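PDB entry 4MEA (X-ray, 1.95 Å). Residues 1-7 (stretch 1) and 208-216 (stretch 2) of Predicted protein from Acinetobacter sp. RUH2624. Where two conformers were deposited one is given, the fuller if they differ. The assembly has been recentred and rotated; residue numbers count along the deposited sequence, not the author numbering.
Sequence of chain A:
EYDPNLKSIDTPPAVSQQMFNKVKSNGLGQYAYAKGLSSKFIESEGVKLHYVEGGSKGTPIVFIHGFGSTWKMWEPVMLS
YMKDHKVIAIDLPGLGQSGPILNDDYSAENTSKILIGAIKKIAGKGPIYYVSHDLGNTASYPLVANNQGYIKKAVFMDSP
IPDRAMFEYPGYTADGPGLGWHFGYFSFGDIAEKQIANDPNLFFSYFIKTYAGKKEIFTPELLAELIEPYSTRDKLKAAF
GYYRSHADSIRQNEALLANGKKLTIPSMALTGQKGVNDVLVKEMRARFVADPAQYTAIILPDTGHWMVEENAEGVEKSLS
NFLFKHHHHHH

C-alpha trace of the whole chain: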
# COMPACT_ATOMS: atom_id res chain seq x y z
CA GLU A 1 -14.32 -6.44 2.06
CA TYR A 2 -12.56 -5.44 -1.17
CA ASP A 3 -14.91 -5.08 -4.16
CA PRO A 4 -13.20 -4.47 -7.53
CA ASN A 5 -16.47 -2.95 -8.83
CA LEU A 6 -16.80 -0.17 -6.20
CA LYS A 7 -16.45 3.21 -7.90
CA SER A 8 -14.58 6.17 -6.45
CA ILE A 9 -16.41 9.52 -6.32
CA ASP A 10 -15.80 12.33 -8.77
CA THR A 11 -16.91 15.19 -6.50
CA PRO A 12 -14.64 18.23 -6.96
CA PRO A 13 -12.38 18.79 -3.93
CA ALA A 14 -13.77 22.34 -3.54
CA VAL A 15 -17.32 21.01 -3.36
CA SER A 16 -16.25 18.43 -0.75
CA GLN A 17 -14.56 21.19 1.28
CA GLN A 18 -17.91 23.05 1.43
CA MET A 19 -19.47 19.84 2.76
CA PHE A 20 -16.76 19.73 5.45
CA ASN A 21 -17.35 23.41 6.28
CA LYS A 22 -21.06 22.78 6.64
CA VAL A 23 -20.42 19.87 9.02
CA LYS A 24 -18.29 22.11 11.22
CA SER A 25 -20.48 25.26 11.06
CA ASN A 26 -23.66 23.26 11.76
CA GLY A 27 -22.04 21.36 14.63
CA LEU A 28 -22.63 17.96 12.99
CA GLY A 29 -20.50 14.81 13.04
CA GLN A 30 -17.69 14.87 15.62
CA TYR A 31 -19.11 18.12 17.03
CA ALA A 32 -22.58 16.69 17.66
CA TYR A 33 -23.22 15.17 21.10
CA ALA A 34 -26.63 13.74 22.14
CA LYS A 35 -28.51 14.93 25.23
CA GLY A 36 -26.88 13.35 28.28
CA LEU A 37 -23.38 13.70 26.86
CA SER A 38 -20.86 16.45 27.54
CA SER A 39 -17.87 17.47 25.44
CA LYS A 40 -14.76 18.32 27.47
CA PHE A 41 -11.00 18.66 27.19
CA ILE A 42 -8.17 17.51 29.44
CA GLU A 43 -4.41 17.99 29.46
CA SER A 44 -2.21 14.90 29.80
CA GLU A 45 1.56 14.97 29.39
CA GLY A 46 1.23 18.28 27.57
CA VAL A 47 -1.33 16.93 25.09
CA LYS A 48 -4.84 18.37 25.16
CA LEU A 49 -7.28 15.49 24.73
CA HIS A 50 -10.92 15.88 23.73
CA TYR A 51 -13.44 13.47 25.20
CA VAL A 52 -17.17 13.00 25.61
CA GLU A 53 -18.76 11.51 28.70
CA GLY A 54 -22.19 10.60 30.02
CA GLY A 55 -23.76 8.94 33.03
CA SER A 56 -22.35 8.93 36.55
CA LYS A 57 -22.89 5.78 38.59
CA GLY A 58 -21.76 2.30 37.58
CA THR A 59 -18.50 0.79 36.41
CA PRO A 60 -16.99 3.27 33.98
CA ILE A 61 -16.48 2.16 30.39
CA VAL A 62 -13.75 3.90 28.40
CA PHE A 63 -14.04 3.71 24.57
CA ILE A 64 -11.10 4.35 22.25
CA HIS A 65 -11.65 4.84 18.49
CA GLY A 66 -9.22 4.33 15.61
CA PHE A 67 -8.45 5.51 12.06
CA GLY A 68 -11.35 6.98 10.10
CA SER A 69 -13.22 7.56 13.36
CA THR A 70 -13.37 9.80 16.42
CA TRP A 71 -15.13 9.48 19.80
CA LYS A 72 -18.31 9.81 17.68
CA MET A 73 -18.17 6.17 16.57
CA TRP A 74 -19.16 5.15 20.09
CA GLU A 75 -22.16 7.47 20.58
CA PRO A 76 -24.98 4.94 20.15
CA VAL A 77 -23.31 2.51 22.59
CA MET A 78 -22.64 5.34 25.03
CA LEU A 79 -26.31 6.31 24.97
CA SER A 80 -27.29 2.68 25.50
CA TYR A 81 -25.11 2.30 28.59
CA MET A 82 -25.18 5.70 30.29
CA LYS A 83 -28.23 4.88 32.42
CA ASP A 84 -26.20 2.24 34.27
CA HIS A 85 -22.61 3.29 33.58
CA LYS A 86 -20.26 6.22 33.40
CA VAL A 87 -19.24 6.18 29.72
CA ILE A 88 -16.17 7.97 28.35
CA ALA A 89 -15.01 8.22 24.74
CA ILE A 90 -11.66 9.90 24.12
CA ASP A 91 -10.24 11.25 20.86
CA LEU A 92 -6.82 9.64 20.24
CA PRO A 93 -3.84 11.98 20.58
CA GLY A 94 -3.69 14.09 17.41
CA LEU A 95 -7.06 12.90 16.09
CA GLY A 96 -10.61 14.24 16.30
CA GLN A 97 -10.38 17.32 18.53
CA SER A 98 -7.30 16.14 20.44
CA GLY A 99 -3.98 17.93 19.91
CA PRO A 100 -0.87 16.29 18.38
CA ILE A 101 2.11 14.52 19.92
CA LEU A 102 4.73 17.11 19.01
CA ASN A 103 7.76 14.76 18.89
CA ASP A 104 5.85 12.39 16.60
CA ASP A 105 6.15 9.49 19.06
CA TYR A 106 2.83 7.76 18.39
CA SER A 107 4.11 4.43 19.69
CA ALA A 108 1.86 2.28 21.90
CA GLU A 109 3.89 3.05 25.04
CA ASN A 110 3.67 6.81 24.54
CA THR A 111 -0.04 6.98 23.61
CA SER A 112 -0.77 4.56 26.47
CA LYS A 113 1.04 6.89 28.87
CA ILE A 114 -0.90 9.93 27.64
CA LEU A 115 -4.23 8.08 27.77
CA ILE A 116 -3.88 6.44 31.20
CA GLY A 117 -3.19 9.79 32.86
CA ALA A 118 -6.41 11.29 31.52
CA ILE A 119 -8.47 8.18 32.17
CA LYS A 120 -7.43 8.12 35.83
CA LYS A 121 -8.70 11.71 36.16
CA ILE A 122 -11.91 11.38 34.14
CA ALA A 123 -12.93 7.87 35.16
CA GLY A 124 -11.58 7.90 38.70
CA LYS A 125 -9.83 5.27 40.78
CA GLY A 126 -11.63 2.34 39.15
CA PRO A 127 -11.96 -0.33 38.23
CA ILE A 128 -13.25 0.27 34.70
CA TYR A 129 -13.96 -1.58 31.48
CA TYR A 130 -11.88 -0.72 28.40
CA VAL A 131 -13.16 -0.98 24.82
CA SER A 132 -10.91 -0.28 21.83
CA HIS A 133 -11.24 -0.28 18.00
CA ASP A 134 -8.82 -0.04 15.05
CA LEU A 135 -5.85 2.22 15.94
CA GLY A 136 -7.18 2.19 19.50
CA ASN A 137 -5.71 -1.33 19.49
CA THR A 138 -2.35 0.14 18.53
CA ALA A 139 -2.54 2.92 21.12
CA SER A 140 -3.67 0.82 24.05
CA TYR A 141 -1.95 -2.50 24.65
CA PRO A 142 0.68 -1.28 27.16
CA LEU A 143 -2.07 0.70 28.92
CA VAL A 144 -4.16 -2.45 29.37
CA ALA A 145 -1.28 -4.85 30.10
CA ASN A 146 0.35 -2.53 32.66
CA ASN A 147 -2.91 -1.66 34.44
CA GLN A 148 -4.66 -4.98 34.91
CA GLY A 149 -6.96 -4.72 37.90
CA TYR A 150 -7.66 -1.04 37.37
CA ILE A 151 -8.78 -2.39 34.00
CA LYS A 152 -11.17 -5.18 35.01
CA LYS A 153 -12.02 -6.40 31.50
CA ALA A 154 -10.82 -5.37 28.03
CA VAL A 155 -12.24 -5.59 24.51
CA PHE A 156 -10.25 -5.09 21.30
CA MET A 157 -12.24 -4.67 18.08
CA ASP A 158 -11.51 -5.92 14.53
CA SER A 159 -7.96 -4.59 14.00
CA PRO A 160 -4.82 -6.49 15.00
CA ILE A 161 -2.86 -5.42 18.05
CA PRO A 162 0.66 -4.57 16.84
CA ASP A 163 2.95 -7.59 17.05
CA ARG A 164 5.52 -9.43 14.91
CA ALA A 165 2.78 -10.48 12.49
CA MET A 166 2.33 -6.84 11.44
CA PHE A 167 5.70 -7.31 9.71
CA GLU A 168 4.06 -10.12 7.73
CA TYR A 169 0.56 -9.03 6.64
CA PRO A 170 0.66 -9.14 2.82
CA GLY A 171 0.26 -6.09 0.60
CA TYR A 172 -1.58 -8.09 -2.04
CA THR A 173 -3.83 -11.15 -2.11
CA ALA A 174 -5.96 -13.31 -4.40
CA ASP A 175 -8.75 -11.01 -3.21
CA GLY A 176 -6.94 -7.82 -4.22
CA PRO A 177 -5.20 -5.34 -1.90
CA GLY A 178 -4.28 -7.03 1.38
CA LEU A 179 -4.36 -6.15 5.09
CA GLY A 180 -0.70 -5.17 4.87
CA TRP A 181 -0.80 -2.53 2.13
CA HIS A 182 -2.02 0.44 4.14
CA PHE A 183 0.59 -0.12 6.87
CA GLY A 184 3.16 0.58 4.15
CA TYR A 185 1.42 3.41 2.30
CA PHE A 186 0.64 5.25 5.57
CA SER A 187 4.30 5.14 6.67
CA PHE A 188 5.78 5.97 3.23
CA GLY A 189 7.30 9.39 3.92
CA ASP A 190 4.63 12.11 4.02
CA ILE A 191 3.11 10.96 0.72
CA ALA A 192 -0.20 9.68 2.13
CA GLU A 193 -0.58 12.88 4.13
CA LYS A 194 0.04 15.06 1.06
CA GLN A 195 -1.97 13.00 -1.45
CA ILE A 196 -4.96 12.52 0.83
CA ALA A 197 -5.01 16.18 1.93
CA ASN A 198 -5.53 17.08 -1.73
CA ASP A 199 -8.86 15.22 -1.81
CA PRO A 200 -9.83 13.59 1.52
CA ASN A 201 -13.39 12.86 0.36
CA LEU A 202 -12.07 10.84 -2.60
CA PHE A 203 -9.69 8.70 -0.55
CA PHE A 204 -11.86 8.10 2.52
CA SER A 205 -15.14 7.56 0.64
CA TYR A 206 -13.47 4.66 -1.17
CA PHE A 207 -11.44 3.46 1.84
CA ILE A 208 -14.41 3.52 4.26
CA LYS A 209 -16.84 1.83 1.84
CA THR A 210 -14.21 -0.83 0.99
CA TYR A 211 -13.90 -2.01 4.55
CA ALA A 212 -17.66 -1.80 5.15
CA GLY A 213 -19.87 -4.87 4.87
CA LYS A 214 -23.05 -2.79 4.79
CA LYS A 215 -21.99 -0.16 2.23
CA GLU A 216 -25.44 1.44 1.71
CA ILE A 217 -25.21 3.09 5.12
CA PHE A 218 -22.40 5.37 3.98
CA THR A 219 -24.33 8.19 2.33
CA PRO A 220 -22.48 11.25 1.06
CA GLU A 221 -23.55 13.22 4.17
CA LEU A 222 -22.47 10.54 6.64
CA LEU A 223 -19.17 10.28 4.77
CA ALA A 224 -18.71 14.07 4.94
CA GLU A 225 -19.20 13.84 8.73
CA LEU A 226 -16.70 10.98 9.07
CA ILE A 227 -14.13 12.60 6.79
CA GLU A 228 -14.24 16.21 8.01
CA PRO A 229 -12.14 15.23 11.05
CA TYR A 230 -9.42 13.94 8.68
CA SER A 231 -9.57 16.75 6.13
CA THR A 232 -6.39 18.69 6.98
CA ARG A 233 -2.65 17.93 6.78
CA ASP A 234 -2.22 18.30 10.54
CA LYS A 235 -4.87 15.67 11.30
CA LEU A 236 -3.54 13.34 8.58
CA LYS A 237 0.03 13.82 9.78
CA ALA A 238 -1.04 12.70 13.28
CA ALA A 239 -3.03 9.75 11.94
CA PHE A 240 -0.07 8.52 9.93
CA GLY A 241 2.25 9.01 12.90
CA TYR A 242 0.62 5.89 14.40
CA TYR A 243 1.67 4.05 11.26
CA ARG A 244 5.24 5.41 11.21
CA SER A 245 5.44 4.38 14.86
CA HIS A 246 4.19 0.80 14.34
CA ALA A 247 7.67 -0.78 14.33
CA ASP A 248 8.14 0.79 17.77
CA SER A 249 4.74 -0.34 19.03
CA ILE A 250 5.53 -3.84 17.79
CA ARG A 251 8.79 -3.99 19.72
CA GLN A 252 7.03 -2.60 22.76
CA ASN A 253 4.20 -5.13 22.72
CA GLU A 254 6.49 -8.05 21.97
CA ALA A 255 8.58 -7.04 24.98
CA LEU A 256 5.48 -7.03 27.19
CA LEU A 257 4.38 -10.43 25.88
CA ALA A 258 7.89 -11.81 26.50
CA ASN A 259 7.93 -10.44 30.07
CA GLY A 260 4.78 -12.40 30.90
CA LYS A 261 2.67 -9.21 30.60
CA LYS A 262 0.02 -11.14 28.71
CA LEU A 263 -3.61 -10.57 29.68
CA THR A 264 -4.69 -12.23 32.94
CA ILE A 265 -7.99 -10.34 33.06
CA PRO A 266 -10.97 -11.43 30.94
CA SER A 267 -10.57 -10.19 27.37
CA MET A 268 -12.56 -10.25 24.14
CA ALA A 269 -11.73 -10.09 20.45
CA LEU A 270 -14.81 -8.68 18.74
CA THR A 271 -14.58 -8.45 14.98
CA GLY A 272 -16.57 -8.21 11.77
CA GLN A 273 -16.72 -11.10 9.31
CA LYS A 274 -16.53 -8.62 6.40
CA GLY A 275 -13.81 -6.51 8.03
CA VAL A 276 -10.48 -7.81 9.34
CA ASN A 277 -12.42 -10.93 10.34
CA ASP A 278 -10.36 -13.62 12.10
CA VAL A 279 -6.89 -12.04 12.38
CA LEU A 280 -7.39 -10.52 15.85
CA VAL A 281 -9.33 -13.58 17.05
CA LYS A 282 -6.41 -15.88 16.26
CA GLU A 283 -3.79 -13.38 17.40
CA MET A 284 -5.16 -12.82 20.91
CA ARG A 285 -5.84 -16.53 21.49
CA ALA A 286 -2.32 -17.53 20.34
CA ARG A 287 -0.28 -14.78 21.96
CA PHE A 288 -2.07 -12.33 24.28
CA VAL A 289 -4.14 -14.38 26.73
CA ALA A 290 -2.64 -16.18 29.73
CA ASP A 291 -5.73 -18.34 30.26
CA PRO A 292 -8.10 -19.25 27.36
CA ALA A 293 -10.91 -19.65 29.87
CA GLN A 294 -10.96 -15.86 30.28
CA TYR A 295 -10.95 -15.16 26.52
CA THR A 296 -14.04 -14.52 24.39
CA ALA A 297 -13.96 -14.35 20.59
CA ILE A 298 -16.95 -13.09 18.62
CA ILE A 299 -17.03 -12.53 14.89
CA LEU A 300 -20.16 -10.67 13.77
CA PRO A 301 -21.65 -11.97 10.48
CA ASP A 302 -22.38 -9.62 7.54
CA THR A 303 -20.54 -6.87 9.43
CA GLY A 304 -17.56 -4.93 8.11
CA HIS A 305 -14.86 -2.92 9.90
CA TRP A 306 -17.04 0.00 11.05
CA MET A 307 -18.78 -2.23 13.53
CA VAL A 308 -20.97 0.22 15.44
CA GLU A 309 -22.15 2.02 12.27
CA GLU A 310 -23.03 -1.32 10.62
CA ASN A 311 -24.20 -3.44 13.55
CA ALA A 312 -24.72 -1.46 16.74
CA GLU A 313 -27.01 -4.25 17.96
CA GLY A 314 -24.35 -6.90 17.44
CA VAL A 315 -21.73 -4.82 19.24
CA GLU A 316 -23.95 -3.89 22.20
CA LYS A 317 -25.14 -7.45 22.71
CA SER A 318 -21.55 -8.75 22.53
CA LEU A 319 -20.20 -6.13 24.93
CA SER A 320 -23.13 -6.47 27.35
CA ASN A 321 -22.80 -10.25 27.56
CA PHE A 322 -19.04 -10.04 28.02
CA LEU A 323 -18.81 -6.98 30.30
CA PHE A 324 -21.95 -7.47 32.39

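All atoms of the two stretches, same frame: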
# COMPACT_ATOMS: atom_id res chain seq x y z
N GLU A 1 -15.19 -5.64 2.93
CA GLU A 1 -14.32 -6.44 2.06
C GLU A 1 -14.06 -5.76 0.71
O GLU A 1 -14.91 -5.00 0.22
CB GLU A 1 -14.93 -7.84 1.85
CG GLU A 1 -16.05 -7.90 0.80
CD GLU A 1 -17.42 -7.47 1.33
OE1 GLU A 1 -17.50 -6.46 2.07
OE2 GLU A 1 -18.42 -8.14 1.01
N TYR A 2 -12.90 -6.04 0.12
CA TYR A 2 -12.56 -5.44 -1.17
C TYR A 2 -13.54 -5.86 -2.27
O TYR A 2 -13.86 -7.04 -2.41
CB TYR A 2 -11.11 -5.73 -1.62
CG TYR A 2 -10.76 -4.97 -2.89
CD1 TYR A 2 -10.38 -3.63 -2.84
CD2 TYR A 2 -10.87 -5.56 -4.15
CE1 TYR A 2 -10.09 -2.91 -3.99
CE2 TYR A 2 -10.59 -4.85 -5.31
CZ TYR A 2 -10.19 -3.52 -5.23
OH TYR A 2 -9.91 -2.78 -6.37
N ASP A 3 -14.01 -4.87 -3.03
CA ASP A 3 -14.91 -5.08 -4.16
C ASP A 3 -14.37 -4.34 -5.38
O ASP A 3 -14.43 -3.11 -5.44
CB ASP A 3 -16.31 -4.57 -3.82
CG ASP A 3 -17.21 -4.46 -5.03
OD1 ASP A 3 -16.89 -5.07 -6.08
OD2 ASP A 3 -18.24 -3.75 -4.94
N PRO A 4 -13.84 -5.09 -6.36
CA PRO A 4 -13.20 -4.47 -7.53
C PRO A 4 -14.17 -3.59 -8.34
O PRO A 4 -13.72 -2.77 -9.14
CB PRO A 4 -12.74 -5.68 -8.36
CG PRO A 4 -13.63 -6.80 -7.92
CD PRO A 4 -13.86 -6.56 -6.46
N ASN A 5 -15.47 -3.75 -8.12
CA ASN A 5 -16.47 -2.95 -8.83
C ASN A 5 -16.86 -1.63 -8.15
O ASN A 5 -17.54 -0.80 -8.76
CB ASN A 5 -17.73 -3.77 -9.08
CG ASN A 5 -17.43 -5.12 -9.72
OD1 ASN A 5 -16.58 -5.22 -10.61
ND2 ASN A 5 -18.14 -6.15 -9.28
N LEU A 6 -16.48 -1.43 -6.89
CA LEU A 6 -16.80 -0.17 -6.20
C LEU A 6 -16.19 1.01 -6.94
O LEU A 6 -15.00 1.01 -7.27
CB LEU A 6 -16.32 -0.20 -4.74
CG LEU A 6 -16.39 1.10 -3.92
CD1 LEU A 6 -17.84 1.50 -3.61
CD2 LEU A 6 -15.60 0.94 -2.64
N LYS A 7 -16.98 2.03 -7.22
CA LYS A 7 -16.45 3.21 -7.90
C LYS A 7 -16.03 4.29 -6.91
O LYS A 7 -16.64 4.45 -5.85
CB LYS A 7 -17.46 3.75 -8.92
CG LYS A 7 -17.65 2.80 -10.12
CD LYS A 7 -18.70 3.31 -11.10
CE LYS A 7 -20.09 3.20 -10.53
NZ LYS A 7 -21.12 3.47 -11.58
N ILE A 208 -13.35 3.88 3.30
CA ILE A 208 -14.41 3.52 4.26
C ILE A 208 -15.42 2.52 3.67
O ILE A 208 -15.75 1.51 4.30
CB ILE A 208 -15.15 4.78 4.79
CG1 ILE A 208 -14.24 5.59 5.72
CG2 ILE A 208 -16.44 4.40 5.52
CD1 ILE A 208 -14.78 6.99 6.02
N LYS A 209 -15.91 2.78 2.46
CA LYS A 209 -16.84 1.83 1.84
C LYS A 209 -16.20 0.45 1.60
O LYS A 209 -16.84 -0.58 1.80
CB LYS A 209 -17.43 2.39 0.54
CG LYS A 209 -18.63 3.30 0.76
CD LYS A 209 -19.17 3.76 -0.57
CE LYS A 209 -20.51 4.42 -0.44
NZ LYS A 209 -20.99 4.84 -1.78
N THR A 210 -14.92 0.43 1.23
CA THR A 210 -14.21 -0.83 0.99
C THR A 210 -14.23 -1.75 2.21
O THR A 210 -14.46 -2.95 2.10
CB THR A 210 -12.73 -0.58 0.59
OG1 THR A 210 -12.69 -0.05 -0.74
CG2 THR A 210 -11.93 -1.88 0.60
N TYR A 211 -14.00 -1.17 3.37
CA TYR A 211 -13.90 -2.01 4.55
C TYR A 211 -15.25 -2.19 5.24
O TYR A 211 -15.36 -2.96 6.19
CB TYR A 211 -12.78 -1.53 5.47
CG TYR A 211 -11.48 -1.43 4.71
CD1 TYR A 211 -10.80 -2.56 4.28
CD2 TYR A 211 -10.95 -0.19 4.37
CE1 TYR A 211 -9.62 -2.47 3.56
CE2 TYR A 211 -9.77 -0.09 3.65
CZ TYR A 211 -9.11 -1.23 3.25
OH TYR A 211 -7.95 -1.11 2.55
N ALA A 212 -16.29 -1.55 4.70
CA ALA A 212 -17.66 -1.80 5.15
C ALA A 212 -18.24 -3.11 4.59
O ALA A 212 -17.95 -3.49 3.45
CB ALA A 212 -18.56 -0.64 4.80
N GLY A 213 -19.06 -3.78 5.38
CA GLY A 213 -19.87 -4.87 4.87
C GLY A 213 -21.20 -4.32 4.39
O GLY A 213 -21.70 -4.68 3.32
N LYS A 214 -21.79 -3.43 5.18
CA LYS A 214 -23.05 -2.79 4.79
C LYS A 214 -22.76 -1.42 4.17
O LYS A 214 -22.82 -0.40 4.85
CB LYS A 214 -23.99 -2.67 5.99
CG LYS A 214 -24.33 -4.01 6.64
CD LYS A 214 -25.60 -3.90 7.47
CE LYS A 214 -26.02 -5.24 8.07
NZ LYS A 214 -25.25 -5.58 9.30
N LYS A 215 -22.47 -1.39 2.87
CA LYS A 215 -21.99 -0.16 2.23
C LYS A 215 -23.06 0.93 2.08
O LYS A 215 -22.74 2.12 2.07
CB LYS A 215 -21.33 -0.47 0.88
CG LYS A 215 -20.21 -1.50 0.95
CD LYS A 215 -19.51 -1.64 -0.40
CE LYS A 215 -18.77 -2.97 -0.53
NZ LYS A 215 -17.80 -3.21 0.57
N GLU A 216 -24.32 0.53 1.97
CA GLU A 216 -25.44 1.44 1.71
C GLU A 216 -25.61 2.51 2.80
O GLU A 216 -26.19 3.58 2.57
CB GLU A 216 -26.75 0.65 1.52
CG GLU A 216 -27.26 -0.08 2.76
CD GLU A 216 -26.57 -1.43 3.02
OE1 GLU A 216 -25.88 -1.96 2.12
OE2 GLU A 216 -26.71 -1.96 4.15
O HOH W 1 -21.17 -6.19 0.84
O HOH W 2 -13.56 -2.25 -2.54

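Two carbonyl oxygens, Glu-1 O and Thr-210 O, lie 2.8 Å apart, a close approach of two acceptors that cannot bond to each other. The neighbouring positive groups help explain how this is tolerated. The amino group of Glu-1 donates to Thr-210 from Glu-1 N to Thr-210 O at 2.9 Å, while Lys-215 NZ reaches Glu-1 O at 3.4 Å in a weak hydrogen bond.

Lys-215 NZ is the hub of this region. Within its own stretch Lys-215 NZ donates to Lys-209 O at 3.1 Å and to Ala-212 O at 2.9 Å, so the ammonium ties together the carbonyls of Lys-209 and Ala-212. The salt bridge from Lys-215 NZ to Glu-1 OE1 spans 3.6 Å. The CA-to-CB bond of Glu-1 points away from stretch 2, yet chi1 of 79° and chi2 of -81° bring the carboxylate back to this lysine. Water 1 adds a looser link, donating to Gly-213 O at 3.0 Å and weakly to Glu-1 OE2 at 3.4 Å.

Further along, water 2 accepts from Asp-3 N at 2.7 Å and donates to Thr-210 OG1 at 3.0 Å. Leu-6, at the end of a type I turn closed by Leu-6 N to Asp-3 O at 3.0 Å, points toward the helix; its CD2 packs 3.9 Å from Lys-209 CB and 3.6 Å from Thr-210 OG1.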